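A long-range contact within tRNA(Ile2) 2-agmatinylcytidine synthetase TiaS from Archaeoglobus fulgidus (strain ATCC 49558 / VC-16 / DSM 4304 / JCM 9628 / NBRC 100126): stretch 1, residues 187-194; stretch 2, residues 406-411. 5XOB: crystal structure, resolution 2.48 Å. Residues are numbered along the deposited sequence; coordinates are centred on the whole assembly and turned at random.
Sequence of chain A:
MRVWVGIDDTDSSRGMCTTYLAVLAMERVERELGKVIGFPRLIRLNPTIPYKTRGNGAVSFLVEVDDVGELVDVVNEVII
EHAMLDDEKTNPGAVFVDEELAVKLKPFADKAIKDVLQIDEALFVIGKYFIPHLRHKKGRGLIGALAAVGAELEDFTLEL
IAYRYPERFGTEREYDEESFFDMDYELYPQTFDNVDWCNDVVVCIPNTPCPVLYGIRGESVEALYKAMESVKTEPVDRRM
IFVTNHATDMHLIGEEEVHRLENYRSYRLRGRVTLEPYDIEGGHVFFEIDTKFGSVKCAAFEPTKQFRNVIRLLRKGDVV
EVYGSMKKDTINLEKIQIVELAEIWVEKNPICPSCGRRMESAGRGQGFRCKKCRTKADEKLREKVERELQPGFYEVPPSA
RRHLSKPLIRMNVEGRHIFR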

ATOM      1  N   LEU A 187       0.751 -11.156  18.759  1.00 78.39           N
ATOM      2  CA  LEU A 187       0.835 -11.896  17.488  1.00 75.26           C
ATOM      3  C   LEU A 187       1.799 -11.323  16.459  1.00 70.62           C
ATOM      4  O   LEU A 187       2.256 -12.046  15.571  1.00 70.94           O
ATOM      5  N   TYR A 188       2.120 -10.040  16.575  1.00 67.19           N
ATOM      6  CA  TYR A 188       3.013  -9.404  15.623  1.00 66.79           C
ATOM      7  C   TYR A 188       4.290 -10.208  15.463  1.00 67.99           C
ATOM      8  O   TYR A 188       4.894 -10.600  16.455  1.00 70.04           O
ATOM      9  N   PRO A 189       4.740 -10.422  14.217  1.00 68.23           N
ATOM     10  CA  PRO A 189       4.253  -9.940  12.932  1.00 68.60           C
ATOM     11  C   PRO A 189       3.389 -10.951  12.152  1.00 72.97           C
ATOM     12  O   PRO A 189       3.204 -10.807  10.934  1.00 72.42           O
ATOM     13  N   GLN A 190       2.856 -11.958  12.838  1.00 73.77           N
ATOM     14  CA  GLN A 190       1.945 -12.903  12.204  1.00 72.34           C
ATOM     15  C   GLN A 190       0.644 -12.191  11.863  1.00 70.51           C
ATOM     16  O   GLN A 190      -0.064 -12.585  10.943  1.00 71.88           O
ATOM     17  N   THR A 191       0.327 -11.163  12.642  1.00 70.31           N
ATOM     18  CA  THR A 191      -0.558 -10.094  12.211  1.00 70.11           C
ATOM     19  C   THR A 191       0.335  -8.878  12.068  1.00 70.05           C
ATOM     20  O   THR A 191       1.340  -8.772  12.768  1.00 72.06           O
ATOM     21  N   PHE A 192      -0.019  -7.958  11.178  1.00 67.76           N
ATOM     22  CA  PHE A 192       0.780  -6.751  11.000  1.00 67.02           C
ATOM     23  C   PHE A 192      -0.063  -5.578  10.517  1.00 69.76           C
ATOM     24  O   PHE A 192      -1.163  -5.763   9.993  1.00 72.45           O
ATOM     25  N   ASP A 193       0.467  -4.372  10.708  1.00 70.81           N
ATOM     26  CA  ASP A 193      -0.184  -3.145  10.252  1.00 72.96           C
ATOM     27  C   ASP A 193      -1.638  -3.034  10.697  1.00 71.13           C
ATOM     28  O   ASP A 193      -2.502  -2.580   9.943  1.00 73.78           O
ATOM     29  N   ASN A 194      -1.910  -3.449  11.922  1.00 69.40           N
ATOM     30  CA  ASN A 194      -3.244  -3.312  12.464  1.00 73.00           C
ATOM     31  C   ASN A 194      -3.298  -2.205  13.515  1.00 71.01           C
ATOM     32  O   ASN A 194      -4.372  -1.853  13.992  1.00 68.39           O
ATOM     33  N   LYS A 406       4.409  -3.160   0.468  1.00 62.83           N
ATOM     34  CA  LYS A 406       5.145  -4.163   1.230  1.00 61.93           C
ATOM     35  C   LYS A 406       5.861  -3.501   2.413  1.00 63.45           C
ATOM     36  O   LYS A 406       6.701  -2.615   2.221  1.00 62.65           O
ATOM     37  N   PRO A 407       5.520  -3.918   3.647  1.00 65.02           N
ATOM     38  CA  PRO A 407       6.131  -3.323   4.823  1.00 62.84           C
ATOM     39  C   PRO A 407       7.499  -3.924   5.085  1.00 65.48           C
ATOM     40  O   PRO A 407       7.769  -5.066   4.694  1.00 65.68           O
ATOM     41  N   LEU A 408       8.350  -3.160   5.759  1.00 65.14           N
ATOM     42  CA  LEU A 408       9.710  -3.596   6.019  1.00 64.33           C
ATOM     43  C   LEU A 408       9.725  -4.948   6.680  1.00 63.80           C
ATOM     44  O   LEU A 408      10.468  -5.837   6.269  1.00 64.53           O
ATOM     45  N   ILE A 409       8.873  -5.117   7.681  1.00 63.67           N
ATOM     46  CA  ILE A 409       8.849  -6.353   8.437  1.00 63.77           C
ATOM     47  C   ILE A 409       8.742  -7.600   7.544  1.00 65.47           C
ATOM     48  O   ILE A 409       9.254  -8.659   7.909  1.00 63.21           O
ATOM     49  N   ARG A 410       8.105  -7.476   6.377  1.00 65.54           N
ATOM     50  CA  ARG A 410       7.945  -8.614   5.464  1.00 67.03           C
ATOM     51  C   ARG A 410       9.063  -8.760   4.422  1.00 69.10           C
ATOM     52  O   ARG A 410       8.963  -9.593   3.514  1.00 69.87           O
ATOM     53  N   MET A 411      10.118  -7.961   4.548  1.00 72.38           N
ATOM     54  CA  MET A 411      11.231  -8.004   3.606  1.00 76.44           C
ATOM     55  C   MET A 411      12.453  -8.628   4.271  1.00 83.92           C
ATOM     56  O   MET A 411      12.710  -8.414   5.460  1.00 84.58           O
TER

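What does I409 do at this contact? It has more of its surface covered by the other stretch than any other residue here, 75 Å². It lies on the 3-10 segment 408-410 with its CA-to-CB bond directed toward stretch 1, and with chi1 at t and chi2 at p its CG1 lies within reach of two partners. Y188 OH lies 3.3 Å from I409 CG1, and P189 CB lies 3.7 Å from the same carbon. The CA-to-CB bond of Y188 runs sideways, but its t rotamer carries the ring end closer, and the ring meets I409 obliquely. P189, which follows a cis peptide bond, points its CB toward stretch 2.

How does F192 fill the space farther along? Its CA-to-CB bond points toward stretch 2, and with chi1 at p and chi2 at 89° the buried ring reaches both P407 and R410. R410 CD sits over one face of the ring, 4.0 Å from F192 CE2, so the aliphatic part of the arginine does the packing. The guanidinium nitrogens of R410 are hydrogen-bonded elsewhere in the structure. P407 CG approaches the ring obliquely, 4.1 Å from F192 CE1.

Why does P407 have a second neighbour? The buried proline points toward stretch 1, and its ring also meets D193, whose chi1 is m. D193 OD2 stands 3.3 Å from P407 CG, a contact between a carboxylate oxygen and a ring carbon rather than a polar pairing.

Do hydrogen bonds tie the stretches together? None crosses between them, so the contact rests on side-chain packing, with 271 Å² buried over both sides. Each backbone is braced internally instead: Q190 N donates to L187 O at 2.8 Å, and R410 N donates to P407 O at 3.0 Å, the latter helping to hold the turn that presents I409 and R410.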

ATOM      1  CB  LEU A 187      -0.560 -12.039  16.871  1.00 74.72           C
ATOM      2  CG  LEU A 187      -1.601 -12.735  17.764  1.00 75.59           C
ATOM      3  CD1 LEU A 187      -2.972 -12.760  17.105  1.00 74.64           C
ATOM      4  CD2 LEU A 187      -1.161 -14.151  18.124  1.00 76.57           C
ATOM      5  CB  TYR A 188       3.367  -8.010  16.095  1.00 65.36           C
ATOM      6  CG  TYR A 188       4.292  -7.257  15.180  1.00 66.91           C
ATOM      7  CD1 TYR A 188       3.789  -6.396  14.215  1.00 68.98           C
ATOM      8  CD2 TYR A 188       5.670  -7.377  15.294  1.00 67.05           C
ATOM      9  CE1 TYR A 188       4.630  -5.681  13.383  1.00 67.38           C
ATOM     10  CE2 TYR A 188       6.519  -6.666  14.464  1.00 66.86           C
ATOM     11  CZ  TYR A 188       5.992  -5.819  13.513  1.00 67.23           C
ATOM     12  OH  TYR A 188       6.831  -5.109  12.688  1.00 70.60           O
ATOM     13  CB  PRO A 189       5.553  -9.680  12.186  1.00 69.95           C
ATOM     14  CG  PRO A 189       6.446 -10.785  12.652  1.00 70.28           C
ATOM     15  CD  PRO A 189       6.023 -11.128  14.058  1.00 69.04           C
ATOM     16  CB  GLN A 190       1.703 -14.113  13.109  1.00 75.36           C
ATOM     17  CG  GLN A 190       2.965 -14.914  13.380  1.00 77.36           C
ATOM     18  CD  GLN A 190       3.610 -15.410  12.095  1.00 82.03           C
ATOM     19  OE1 GLN A 190       3.004 -16.182  11.346  1.00 83.12           O
ATOM     20  NE2 GLN A 190       4.839 -14.960  11.824  1.00 84.09           N
ATOM     21  CB  THR A 191      -1.660  -9.771  13.243  1.00 70.73           C
ATOM     22  OG1 THR A 191      -1.119  -8.997  14.328  1.00 73.73           O
ATOM     23  CG2 THR A 191      -2.301 -11.027  13.769  1.00 71.41           C
ATOM     24  CB  PHE A 192       1.922  -7.022  10.026  1.00 65.68           C
ATOM     25  CG  PHE A 192       1.464  -7.365   8.645  1.00 67.80           C
ATOM     26  CD1 PHE A 192       1.254  -6.363   7.705  1.00 68.15           C
ATOM     27  CD2 PHE A 192       1.230  -8.686   8.282  1.00 69.42           C
ATOM     28  CE1 PHE A 192       0.824  -6.667   6.423  1.00 70.78           C
ATOM     29  CE2 PHE A 192       0.798  -9.000   6.999  1.00 71.59           C
ATOM     30  CZ  PHE A 192       0.593  -7.987   6.068  1.00 71.19           C
ATOM     31  CB  ASP A 193      -0.090  -3.027   8.723  1.00 76.08           C
ATOM     32  CG  ASP A 193       1.251  -2.515   8.260  1.00 76.68           C
ATOM     33  OD1 ASP A 193       1.877  -1.721   8.997  1.00 75.34           O
ATOM     34  OD2 ASP A 193       1.673  -2.893   7.148  1.00 78.69           O
ATOM     35  CB  ASN A 194      -3.709  -4.662  13.011  1.00 78.03           C
ATOM     36  CG  ASN A 194      -3.631  -5.771  11.959  1.00 82.39           C
ATOM     37  OD1 ASN A 194      -4.090  -5.617  10.818  1.00 74.84           O
ATOM     38  ND2 ASN A 194      -3.032  -6.888  12.335  1.00 87.00           N
ATOM     39  CB  LYS A 406       6.163  -4.879   0.345  1.00 62.12           C
ATOM     40  CG  LYS A 406       6.794  -6.101   0.992  1.00 64.54           C
ATOM     41  CD  LYS A 406       7.502  -6.958  -0.046  1.00 67.92           C
ATOM     42  CE  LYS A 406       7.960  -8.291   0.522  1.00 71.09           C
ATOM     43  NZ  LYS A 406       8.606  -9.132  -0.526  1.00 74.33           N
ATOM     44  CB  PRO A 407       5.159  -3.689   5.957  1.00 62.56           C
ATOM     45  CG  PRO A 407       3.980  -4.335   5.306  1.00 63.31           C
ATOM     46  CD  PRO A 407       4.492  -4.898   4.027  1.00 63.83           C
ATOM     47  CB  LEU A 408      10.452  -2.578   6.886  1.00 66.25           C
ATOM     48  CG  LEU A 408      10.867  -1.312   6.130  1.00 68.13           C
ATOM     49  CD1 LEU A 408      11.655  -0.375   7.031  1.00 65.64           C
ATOM     50  CD2 LEU A 408      11.672  -1.659   4.887  1.00 68.69           C
ATOM     51  CB  ILE A 409       7.724  -6.334   9.493  1.00 66.50           C
ATOM     52  CG1 ILE A 409       8.004  -7.355  10.596  1.00 69.24           C
ATOM     53  CG2 ILE A 409       6.359  -6.576   8.859  1.00 68.36           C
ATOM     54  CD1 ILE A 409       9.231  -7.036  11.424  1.00 70.79           C
ATOM     55  CB  ARG A 410       6.602  -8.531   4.730  1.00 69.03           C
ATOM     56  CG  ARG A 410       5.372  -8.533   5.628  1.00 67.47           C
ATOM     57  CD  ARG A 410       4.270  -9.424   5.072  1.00 66.36           C
ATOM     58  NE  ARG A 410       4.203  -9.398   3.612  1.00 69.00           N
ATOM     59  CZ  ARG A 410       4.209 -10.465   2.808  1.00 66.63           C
ATOM     60  NH1 ARG A 410       4.248 -11.702   3.290  1.00 67.27           N
ATOM     61  NH2 ARG A 410       4.155 -10.283   1.494  1.00 64.34           N
ATOM     62  CB  MET A 411      11.553  -6.595   3.108  1.00 74.84           C
ATOM     63  CG  MET A 411      10.355  -5.858   2.529  1.00 74.06           C
ATOM     64  SD  MET A 411      10.720  -4.189   1.954  1.00 72.80           S
ATOM     65  CE  MET A 411      11.907  -4.547   0.658  1.00 76.33           C
TER